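Local coordinates for xylooligosaccharide oxidase (Myceliophthora thermophila, PDB 5L6G), which oxidises the C1 hydroxyl of xylooligosaccharides and related sugars to lactones, using bicovalently bound FAD and reducing molecular oxygen to hydrogen peroxide, at residues S247-G252 and Y363-A368; I239-T244 and M271-N276. One frame throughout, in Å; residues are numbered along the deposited sequence.

Contact 1 of 2, residues S247-G252 and Y363-A368. With NAG (2-acetamido-2-deoxy-beta-D-glucopyranose), chain F.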
loop_
_atom_site.group_PDB
_atom_site.type_symbol
_atom_site.label_atom_id
_atom_site.label_comp_id
_atom_site.label_asym_id
_atom_site.label_seq_id
_atom_site.Cartn_x
_atom_site.Cartn_y
_atom_site.Cartn_z
ATOM N N SER A 247 29.897 9.220 -2.833
ATOM C CA SER A 247 30.055 9.642 -4.223
ATOM C C SER A 247 29.448 8.606 -5.184
ATOM O O SER A 247 28.825 8.982 -6.179
ATOM C CB SER A 247 31.516 9.966 -4.583
ATOM O OG SER A 247 32.341 8.836 -4.448
ATOM N N ASN A 248 29.600 7.316 -4.878
ATOM C CA ASN A 248 29.016 6.272 -5.707
ATOM C C ASN A 248 27.513 6.324 -5.699
ATOM O O ASN A 248 26.892 6.080 -6.727
ATOM C CB ASN A 248 29.452 4.885 -5.262
ATOM C CG ASN A 248 30.861 4.548 -5.718
ATOM O OD1 ASN A 248 31.564 5.393 -6.270
ATOM N ND2 ASN A 248 31.257 3.301 -5.530
ATOM N N VAL A 249 26.921 6.641 -4.546
ATOM C CA VAL A 249 25.466 6.717 -4.463
ATOM C C VAL A 249 24.986 7.881 -5.308
ATOM O O VAL A 249 24.012 7.774 -6.064
ATOM C CB VAL A 249 24.976 6.925 -3.002
ATOM C CG1 VAL A 249 23.497 7.249 -2.965
ATOM C CG2 VAL A 249 25.280 5.690 -2.148
ATOM N N VAL A 250 25.647 9.017 -5.151
ATOM C CA VAL A 250 25.202 10.226 -5.822
ATOM C C VAL A 250 25.271 10.028 -7.327
ATOM O O VAL A 250 24.335 10.318 -8.042
ATOM C CB VAL A 250 26.085 11.419 -5.424
ATOM C CG1 VAL A 250 25.869 12.602 -6.357
ATOM C CG2 VAL A 250 25.820 11.794 -3.972
ATOM N N LYS A 251 26.400 9.555 -7.804
ATOM C CA LYS A 251 26.608 9.411 -9.243
ATOM C C LYS A 251 25.692 8.334 -9.819
ATOM O O LYS A 251 25.162 8.475 -10.941
ATOM C CB LYS A 251 28.067 9.071 -9.526
ATOM C CG LYS A 251 29.026 10.227 -9.278
ATOM C CD LYS A 251 30.481 9.775 -9.285
ATOM C CE LYS A 251 30.887 9.234 -10.648
ATOM N NZ LYS A 251 32.062 8.312 -10.562
ATOM N N GLY A 252 25.490 7.275 -9.039
ATOM C CA GLY A 252 24.654 6.149 -9.466
ATOM C C GLY A 252 23.198 6.524 -9.551
ATOM O O GLY A 252 22.519 6.279 -10.543
ATOM N N TYR A 363 23.862 10.540 4.600
ATOM C CA TYR A 363 23.074 9.940 5.667
ATOM C C TYR A 363 23.123 8.405 5.575
ATOM O O TYR A 363 23.222 7.710 6.580
ATOM C CB TYR A 363 21.638 10.421 5.594
ATOM C CG TYR A 363 20.931 10.238 6.906
ATOM C CD1 TYR A 363 20.973 11.229 7.870
ATOM C CD2 TYR A 363 20.246 9.058 7.193
ATOM C CE1 TYR A 363 20.331 11.070 9.091
ATOM C CE2 TYR A 363 19.599 8.885 8.409
ATOM C CZ TYR A 363 19.648 9.898 9.361
ATOM O OH TYR A 363 18.985 9.752 10.567
ATOM N N TRP A 364 23.025 7.904 4.345
ATOM C CA TRP A 364 23.016 6.469 4.076
ATOM C C TRP A 364 24.298 5.852 4.586
ATOM O O TRP A 364 24.279 4.906 5.375
ATOM C CB TRP A 364 22.889 6.244 2.567
ATOM C CG TRP A 364 22.603 4.844 2.095
ATOM C CD1 TRP A 364 23.105 3.661 2.578
ATOM C CD2 TRP A 364 21.811 4.504 0.967
ATOM N NE1 TRP A 364 22.626 2.602 1.835
ATOM C CE2 TRP A 364 21.841 3.094 0.834
ATOM C CE3 TRP A 364 21.054 5.254 0.059
ATOM C CZ2 TRP A 364 21.134 2.423 -0.168
ATOM C CZ3 TRP A 364 20.354 4.588 -0.936
ATOM C CH2 TRP A 364 20.409 3.181 -1.044
ATOM N N ILE A 365 25.416 6.436 4.170
ATOM C CA ILE A 365 26.718 5.852 4.416
ATOM C C ILE A 365 27.163 6.060 5.854
ATOM O O ILE A 365 27.652 5.145 6.478
ATOM C CB ILE A 365 27.750 6.375 3.417
ATOM C CG1 ILE A 365 27.326 6.008 1.998
ATOM C CG2 ILE A 365 29.134 5.821 3.748
ATOM C CD1 ILE A 365 27.124 4.523 1.760
ATOM N N GLU A 366 26.929 7.244 6.401
ATOM C CA GLU A 366 27.472 7.607 7.700
ATOM C C GLU A 366 26.545 7.349 8.854
ATOM O O GLU A 366 26.998 7.236 9.981
ATOM C CB GLU A 366 27.890 9.085 7.716
ATOM C CG GLU A 366 28.905 9.444 6.657
ATOM C CD GLU A 366 30.235 8.742 6.833
ATOM O OE1 GLU A 366 30.549 8.249 7.946
ATOM O OE2 GLU A 366 30.979 8.677 5.847
ATOM N N THR A 367 25.242 7.268 8.588
ATOM C CA THR A 367 24.277 7.032 9.647
ATOM C C THR A 367 23.579 5.691 9.455
ATOM O O THR A 367 23.738 4.781 10.278
ATOM C CB THR A 367 23.283 8.210 9.756
ATOM O OG1 THR A 367 24.027 9.400 10.063
ATOM C CG2 THR A 367 22.265 7.966 10.863
ATOM N N ALA A 368 22.826 5.555 8.359
ATOM C CA ALA A 368 22.024 4.335 8.142
ATOM C C ALA A 368 22.888 3.073 8.231
ATOM O O ALA A 368 22.565 2.154 8.989
ATOM C CB ALA A 368 21.276 4.383 6.819
HETATM C C1 NAG F . 34.138 5.510 -3.668
HETATM C C2 NAG F . 35.422 6.347 -3.770
HETATM C C3 NAG F . 36.057 6.224 -5.141
HETATM C C4 NAG F . 36.230 4.761 -5.502
HETATM C C5 NAG F . 34.874 4.057 -5.392
HETATM C C6 NAG F . 34.994 2.573 -5.675
HETATM C C7 NAG F . 35.480 8.384 -2.416
HETATM C C8 NAG F . 35.217 9.860 -2.382
HETATM N N2 NAG F . 35.209 7.766 -3.567
HETATM O O3 NAG F . 37.287 6.914 -5.113
HETATM O O4 NAG F . 36.708 4.692 -6.821
HETATM O O5 NAG F . 34.383 4.179 -4.072
HETATM O O6 NAG F . 33.706 2.027 -5.814
HETATM O O7 NAG F . 35.916 7.814 -1.415
#
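A helix-helix packing on the sheet that carries the substrate-binding residues R272 and E412 brings V249 of 247-252 against W364 and I365 of 363-368. The two methyls of V249 divide the work: CG1 approaches the indole obliquely, 4.4 Å from W364 CE3, while CG2 reaches CD1 of I365 at 4.5 Å. Both distances mark light van der Waals contact, and no hydrogen bond joins the segments. A branched valine suits a place where one short side chain must serve two neighbours. With CG anti to the backbone N (chi1 -169°), the indole of W364 extends from its helix toward strand 374-381, where it touches I377; W432 of helix 426-437 meets it edge-to-face. The packing of helices 246-261 and 354-368 continues where V249 and V250 touch A361; the second helix ends in a wider pi-type turn, in which Y363 O accepts from both T367 N and A368 N. The first turn of helix 246-261 also meets a glycan sugar. N248 ND2 donates to NAG O6 at 2.8 Å with an N-H...O angle of 156°, and it is bonded to P242 O as well, which uses both hydrogens of the amide. NAG N2 gives only a weak bond to S247 OG, 3.2 Å long and bent to 120°.

Contact 2 of 2, residues I239-T244 and M271-N276. With XYP (beta-D-xylopyranose), chain H.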
loop_
_atom_site.group_PDB
_atom_site.type_symbol
_atom_site.label_atom_id
_atom_site.label_comp_id
_atom_site.label_asym_id
_atom_site.label_seq_id
_atom_site.Cartn_x
_atom_site.Cartn_y
_atom_site.Cartn_z
ATOM N N ILE A 239 20.495 -6.288 -10.189
ATOM C CA ILE A 239 21.718 -5.594 -10.577
ATOM C C ILE A 239 22.297 -5.043 -9.308
ATOM O O ILE A 239 21.743 -4.107 -8.729
ATOM C CB ILE A 239 21.475 -4.434 -11.564
ATOM C CG1 ILE A 239 20.742 -4.924 -12.819
ATOM C CG2 ILE A 239 22.802 -3.765 -11.913
ATOM C CD1 ILE A 239 20.096 -3.824 -13.636
ATOM N N ASN A 240 23.414 -5.631 -8.876
ATOM C CA ASN A 240 24.072 -5.163 -7.674
ATOM C C ASN A 240 24.753 -3.830 -7.935
ATOM O O ASN A 240 25.351 -3.632 -8.987
ATOM C CB ASN A 240 25.081 -6.195 -7.162
ATOM C CG ASN A 240 24.400 -7.390 -6.538
ATOM O OD1 ASN A 240 23.415 -7.242 -5.822
ATOM N ND2 ASN A 240 24.925 -8.575 -6.795
ATOM N N LEU A 241 24.620 -2.918 -6.975
ATOM C CA LEU A 241 25.119 -1.564 -7.126
ATOM C C LEU A 241 26.219 -1.327 -6.112
ATOM O O LEU A 241 26.044 -1.666 -4.944
ATOM C CB LEU A 241 23.999 -0.560 -6.895
ATOM C CG LEU A 241 22.815 -0.635 -7.848
ATOM C CD1 LEU A 241 21.665 0.218 -7.319
ATOM C CD2 LEU A 241 23.250 -0.213 -9.238
ATOM N N PRO A 242 27.332 -0.706 -6.540
ATOM C CA PRO A 242 28.466 -0.480 -5.651
ATOM C C PRO A 242 28.289 0.751 -4.784
ATOM O O PRO A 242 29.150 1.635 -4.771
ATOM C CB PRO A 242 29.619 -0.282 -6.629
ATOM C CG PRO A 242 28.973 0.399 -7.773
ATOM C CD PRO A 242 27.656 -0.293 -7.918
ATOM N N TRP A 243 27.201 0.792 -4.032
ATOM C CA TRP A 243 26.836 2.005 -3.320
ATOM C C TRP A 243 27.399 1.986 -1.895
ATOM O O TRP A 243 26.676 1.967 -0.910
ATOM C CB TRP A 243 25.323 2.189 -3.366
ATOM C CG TRP A 243 24.806 2.653 -4.715
ATOM C CD1 TRP A 243 25.457 2.611 -5.925
ATOM C CD2 TRP A 243 23.511 3.186 -4.982
ATOM N NE1 TRP A 243 24.663 3.119 -6.904
ATOM C CE2 TRP A 243 23.454 3.469 -6.361
ATOM C CE3 TRP A 243 22.400 3.474 -4.180
ATOM C CZ2 TRP A 243 22.321 4.014 -6.965
ATOM C CZ3 TRP A 243 21.269 4.024 -4.781
ATOM C CH2 TRP A 243 21.248 4.290 -6.163
ATOM N N THR A 244 28.719 2.009 -1.828
ATOM C CA THR A 244 29.459 1.814 -0.583
ATOM C C THR A 244 30.146 3.089 -0.126
ATOM O O THR A 244 30.791 3.095 0.907
ATOM C CB THR A 244 30.554 0.760 -0.776
ATOM O OG1 THR A 244 31.250 1.040 -1.999
ATOM C CG2 THR A 244 29.939 -0.636 -0.833
ATOM N N MET A 271 10.758 -2.153 -11.680
ATOM C CA MET A 271 12.064 -2.189 -11.008
ATOM C C MET A 271 12.113 -1.262 -9.804
ATOM O O MET A 271 11.379 -0.299 -9.741
ATOM C CB MET A 271 13.167 -1.823 -11.976
ATOM C CG MET A 271 14.566 -2.198 -11.531
ATOM S SD MET A 271 15.778 -2.140 -12.855
ATOM C CE MET A 271 15.456 -0.517 -13.569
ATOM N N ARG A 272 12.981 -1.606 -8.857
ATOM C CA ARG A 272 13.246 -0.807 -7.683
ATOM C C ARG A 272 14.695 -1.009 -7.231
ATOM O O ARG A 272 15.337 -1.995 -7.582
ATOM C CB ARG A 272 12.334 -1.252 -6.560
ATOM C CG ARG A 272 12.714 -2.614 -5.975
ATOM C CD ARG A 272 11.567 -3.159 -5.118
ATOM N NE ARG A 272 11.902 -4.419 -4.486
ATOM C CZ ARG A 272 11.061 -5.138 -3.757
ATOM N NH1 ARG A 272 9.814 -4.732 -3.582
ATOM N NH2 ARG A 272 11.463 -6.279 -3.223
ATOM N N VAL A 273 15.194 -0.061 -6.466
ATOM C CA VAL A 273 16.400 -0.256 -5.684
ATOM C C VAL A 273 15.973 -0.767 -4.324
ATOM O O VAL A 273 15.119 -0.171 -3.702
ATOM C CB VAL A 273 17.164 1.068 -5.482
ATOM C CG1 VAL A 273 18.360 0.856 -4.569
ATOM C CG2 VAL A 273 17.611 1.641 -6.819
ATOM N N LEU A 274 16.566 -1.874 -3.889
ATOM C CA LEU A 274 16.506 -2.303 -2.497
ATOM C C LEU A 274 17.880 -2.086 -1.912
ATOM O O LEU A 274 18.856 -2.562 -2.456
ATOM C CB LEU A 274 16.172 -3.790 -2.390
ATOM C CG LEU A 274 16.256 -4.397 -0.982
ATOM C CD1 LEU A 274 15.258 -3.716 -0.048
ATOM C CD2 LEU A 274 16.009 -5.887 -1.011
ATOM N N GLY A 275 17.943 -1.346 -0.812
ATOM C CA GLY A 275 19.186 -1.090 -0.120
ATOM C C GLY A 275 19.048 -1.511 1.318
ATOM O O GLY A 275 17.996 -1.325 1.925
ATOM N N ASN A 276 20.096 -2.131 1.846
ATOM C CA ASN A 276 20.244 -2.302 3.292
ATOM C C ASN A 276 21.704 -2.061 3.622
ATOM O O ASN A 276 22.474 -1.701 2.735
ATOM C CB ASN A 276 19.741 -3.683 3.746
ATOM C CG ASN A 276 20.462 -4.834 3.086
ATOM O OD1 ASN A 276 21.682 -4.933 3.134
ATOM N ND2 ASN A 276 19.694 -5.735 2.462
HETATM O O1 XYP H . 7.093 -2.431 -0.725
HETATM C C1 XYP H . 6.989 -3.653 0.002
HETATM C C2 XYP H . 8.005 -4.652 -0.550
HETATM C C3 XYP H . 8.078 -5.901 0.318
HETATM C C4 XYP H . 8.309 -5.516 1.776
HETATM C C5 XYP H . 7.265 -4.493 2.244
HETATM O O2 XYP H . 7.598 -5.004 -1.872
HETATM O O3 XYP H . 9.076 -6.809 -0.180
HETATM O O4 XYP H . 8.176 -6.671 2.613
HETATM O O5 XYP H . 7.209 -3.367 1.374
#
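W243 lays its six-membered ring obliquely beside V273, with CZ3 4.3 Å from V273 CG1. The other methyl of the valine, CG2, meets L241 CD1, also at 4.3 Å, and that same leucine methyl sits 3.8 Å above the plane of the W243 ring, toward its rim. The atoms that meet are all carbon and the three residues are buried; V273, being branched at CB, offers one methyl to each partner. Strands 234-240 and 269-275 are not direct neighbours in the antiparallel sheet: strand 280-286 runs between them, and the side chains meet across it, with T280 touching both W243 and V273. After the first strand the chain turns through inverse gamma turns centred on P242 and W243. R272 belongs to the substrate site. Its chain, extended from CG to NE, carries the guanidinium to the xylose, where NH1 donates in plane to XYP O2 over 2.8 Å, at an angle of 139°, while NE is held by Q283 OE1. A leucine in its place lacks these N-H groups, and the sugar would probably be held less firmly at O2, with Q283 OE1 left without its mate. Adjacent residues thus differ in chemistry: the side chain of V273 meets L241 and W243 through nonpolar contacts alone, whereas R272 engages a sugar hydroxyl through a directional hydrogen bond.

Overall arrangement
The segments alternate along the chain: 239-244, 247-252, 271-276, then 363-368. Strand 234-240, helix 246-261 and strand 269-275 follow one another, so contact 2 joins the strands that come before and after helix 246-261 in the chain. The two centres lie 11 Å apart, and W243 bridges them, its CB packing 3.7 Å from V249 CG2. Both contacts belong to the region built on the eight-stranded antiparallel sheet, where strand 374-381 lies next to 269-275 and also receives W364 from helix 354-368. Helix packing is thereby continuous with the sheet that presents R272 and E412 to the sugar, while the glycan sugar sits beside the first turn of helix 246-261.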